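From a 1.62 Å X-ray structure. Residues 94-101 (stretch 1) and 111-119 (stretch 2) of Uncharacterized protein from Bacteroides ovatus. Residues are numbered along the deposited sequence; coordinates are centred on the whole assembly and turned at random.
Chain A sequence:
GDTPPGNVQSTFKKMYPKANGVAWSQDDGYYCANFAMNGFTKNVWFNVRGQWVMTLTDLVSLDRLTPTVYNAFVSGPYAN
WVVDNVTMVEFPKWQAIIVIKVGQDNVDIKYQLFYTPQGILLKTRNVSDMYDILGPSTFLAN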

# COMPACT_ATOMS: atom_id res chain seq x y z
N TRP A 94 5.75 10.33 7.83
CA TRP A 94 6.22 9.06 8.42
C TRP A 94 7.12 8.38 7.36
O TRP A 94 7.01 8.63 6.14
N GLN A 95 8.02 7.52 7.85
CA GLN A 95 8.88 6.71 7.00
C GLN A 95 8.04 5.71 6.16
O GLN A 95 7.02 5.16 6.60
N ALA A 96 8.49 5.50 4.92
CA ALA A 96 7.85 4.51 4.07
C ALA A 96 7.90 3.12 4.68
O ALA A 96 8.79 2.76 5.44
N ILE A 97 6.93 2.31 4.31
CA ILE A 97 6.78 0.93 4.74
C ILE A 97 6.54 0.05 3.50
O ILE A 97 5.78 0.42 2.63
N ILE A 98 7.23 -1.07 3.45
CA ILE A 98 7.02 -2.06 2.43
C ILE A 98 6.22 -3.21 3.05
O ILE A 98 6.61 -3.79 4.05
N VAL A 99 5.07 -3.51 2.46
CA VAL A 99 4.19 -4.55 2.99
C VAL A 99 4.25 -5.68 2.01
O VAL A 99 3.88 -5.54 0.83
N ILE A 100 4.72 -6.83 2.49
CA ILE A 100 4.76 -8.04 1.65
C ILE A 100 3.73 -9.00 2.19
O ILE A 100 3.78 -9.36 3.36
N LYS A 101 2.77 -9.39 1.33
CA LYS A 101 1.76 -10.36 1.71
C LYS A 101 2.21 -11.74 1.24
O LYS A 101 2.49 -11.95 0.05
N TYR A 111 -0.01 -13.87 5.80
CA TYR A 111 0.51 -12.83 6.67
C TYR A 111 0.92 -11.60 5.87
O TYR A 111 1.38 -11.74 4.74
N GLN A 112 0.71 -10.43 6.45
CA GLN A 112 1.36 -9.20 5.99
C GLN A 112 2.62 -8.98 6.80
O GLN A 112 2.58 -9.06 8.04
N LEU A 113 3.70 -8.72 6.08
CA LEU A 113 5.01 -8.46 6.65
C LEU A 113 5.29 -7.00 6.41
O LEU A 113 5.21 -6.55 5.29
N PHE A 114 5.58 -6.23 7.46
CA PHE A 114 5.85 -4.77 7.40
C PHE A 114 7.35 -4.50 7.58
O PHE A 114 7.89 -4.65 8.71
N TYR A 115 7.99 -4.13 6.47
CA TYR A 115 9.41 -3.87 6.43
C TYR A 115 9.70 -2.37 6.32
O TYR A 115 9.02 -1.65 5.58
N THR A 116 10.78 -1.97 6.95
CA THR A 116 11.31 -0.63 6.74
C THR A 116 12.15 -0.66 5.48
O THR A 116 12.64 -1.73 5.03
N PRO A 117 12.43 0.52 4.92
CA PRO A 117 13.39 0.60 3.79
C PRO A 117 14.79 0.12 4.07
O PRO A 117 15.52 -0.18 3.12
N GLN A 118 15.18 0.06 5.35
CA GLN A 118 16.47 -0.49 5.75
C GLN A 118 16.43 -2.01 5.97
O GLN A 118 17.39 -2.62 6.43
N GLY A 119 15.30 -2.63 5.69
CA GLY A 119 15.14 -4.07 5.73
C GLY A 119 14.78 -4.64 7.09
O GLY A 119 14.86 -5.86 7.29

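Strands 97-101 and 111-115 run antiparallel, and their backbones fix where the side chains go. I98 pairs with Y115 and I100 with L113 through two-way hydrogen bonds, such as Y115 N to I98 O at 2.8 Å, while V99–F114, between them, and K101–Q112, just beyond I100–L113, are non-hydrogen-bonded pairs. Side chains therefore alternate: I98, I100, L113 and Y115 share one face, V99, K101, Q112 and F114 the other.

On the first face, beta-branched isoleucines suit the extended backbone and fill the buried space beside their partners. Both have chi1 m, but chi2 differs. In I100 it is t, extending the chain so that CD1 lies 3.8 Å from Y115 CD2, a diagonal contact with the tyrosine ring. In I98 chi2 is p, and CD1 lies 4.3 Å from P117 CG, so this side chain reaches past the strand end to the turn. L113 (m, t) meets I100 directly, CB to CB at 4.3 Å.

On the other face, V99 adopts t and sets CG2 3.8 Å from F114 CD2. The F114 ring (chi1 m, chi2 79°) also receives I97 CG2 at its edge, 4.0 Å from CD2, although the I97 CA-to-CB bond points away from the partner stretch. Q112 is buried, yet its amide is satisfied by hydrogen bonds elsewhere in the structure; its NE2 lies 3.8 Å from V99 CG1. K101, t throughout, starts on this face and leads its amine away, as a partly exposed lysine can.

Beyond the strands, Q95 extends (t, t) toward the T116–G119 type I turn, placing NE2 3.2 Å from Q118 OE1. P117, whose phi of -60° suits the turn, offers its ring to A96, with CG 4.2 Å from A96 CB. T116, chi1 p, accepts a weak hydrogen bond at OG1 from Q118 N (3.2 Å). G119 closes the turn at a positive phi, where a CB would jam against the preceding carbonyl.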

# COMPACT_ATOMS: atom_id res chain seq x y z
CB TRP A 94 5.06 8.11 8.80
CG TRP A 94 3.90 8.75 9.61
CD1 TRP A 94 2.57 8.69 9.28
CD2 TRP A 94 3.98 9.52 10.80
NE1 TRP A 94 1.82 9.42 10.19
CE2 TRP A 94 2.66 9.90 11.16
CE3 TRP A 94 5.02 9.90 11.61
CZ2 TRP A 94 2.37 10.68 12.28
CZ3 TRP A 94 4.74 10.68 12.76
CH2 TRP A 94 3.42 11.08 13.08
CB GLN A 95 9.89 5.94 7.87
CG GLN A 95 10.79 4.98 7.15
CD GLN A 95 11.78 4.32 8.08
OE1 GLN A 95 11.46 3.40 8.82
NE2 GLN A 95 13.01 4.79 8.03
CB ALA A 96 8.47 4.48 2.69
CB ILE A 97 5.56 0.73 5.65
CG1 ILE A 97 5.68 1.58 6.88
CG2 ILE A 97 5.46 -0.75 6.06
CD1 ILE A 97 4.40 1.70 7.71
CB ILE A 98 8.35 -2.61 1.89
CG1 ILE A 98 9.16 -1.55 1.16
CG2 ILE A 98 8.04 -3.74 0.89
CD1 ILE A 98 10.03 -0.71 2.05
CB VAL A 99 2.74 -4.08 3.21
CG1 VAL A 99 1.95 -5.20 3.81
CG2 VAL A 99 2.71 -2.88 4.15
CB ILE A 100 6.15 -8.70 1.65
CG1 ILE A 100 7.22 -7.66 1.31
CG2 ILE A 100 6.15 -9.90 0.71
CD1 ILE A 100 8.65 -8.20 1.35
CB LYS A 101 0.40 -10.03 1.11
CG LYS A 101 -0.71 -10.90 1.64
CD LYS A 101 -2.02 -10.51 1.02
CE LYS A 101 -3.13 -11.39 1.54
NZ LYS A 101 -4.35 -11.30 0.70
CB TYR A 111 1.76 -13.28 7.44
CG TYR A 111 1.52 -14.45 8.35
CD1 TYR A 111 0.78 -14.28 9.53
CD2 TYR A 111 2.13 -15.66 8.12
CE1 TYR A 111 0.54 -15.37 10.36
CE2 TYR A 111 1.92 -16.74 8.97
CZ TYR A 111 1.12 -16.58 10.07
OH TYR A 111 0.97 -17.69 10.86
CB GLN A 112 0.51 -7.95 6.19
CG GLN A 112 -0.62 -7.81 5.20
CD GLN A 112 -1.47 -6.60 5.52
OE1 GLN A 112 -1.83 -6.40 6.66
NE2 GLN A 112 -1.78 -5.78 4.51
CB LEU A 113 6.08 -9.33 5.95
CG LEU A 113 5.81 -10.79 5.71
CD1 LEU A 113 6.97 -11.45 4.98
CD2 LEU A 113 5.47 -11.44 7.01
CB PHE A 114 5.07 -4.08 8.49
CG PHE A 114 3.55 -4.20 8.34
CD1 PHE A 114 2.90 -5.35 8.70
CD2 PHE A 114 2.80 -3.10 7.95
CE1 PHE A 114 1.51 -5.45 8.59
CE2 PHE A 114 1.43 -3.18 7.86
CZ PHE A 114 0.77 -4.38 8.15
CB TYR A 115 10.08 -4.55 5.20
CG TYR A 115 10.30 -6.03 5.36
CD1 TYR A 115 11.45 -6.49 5.94
CD2 TYR A 115 9.36 -6.95 4.89
CE1 TYR A 115 11.67 -7.85 6.10
CE2 TYR A 115 9.57 -8.32 5.06
CZ TYR A 115 10.72 -8.75 5.65
OH TYR A 115 10.97 -10.09 5.84
CB THR A 116 12.18 -0.13 7.92
OG1 THR A 116 13.44 -0.80 7.93
CG2 THR A 116 11.48 -0.31 9.29
CB PRO A 117 13.40 2.09 3.45
CG PRO A 117 12.02 2.56 3.94
CD PRO A 117 11.86 1.82 5.23
CB GLN A 118 16.96 0.20 7.02
CG GLN A 118 17.19 1.70 6.89
CD GLN A 118 15.92 2.53 6.70
OE1 GLN A 118 14.88 2.29 7.33
NE2 GLN A 118 15.99 3.50 5.78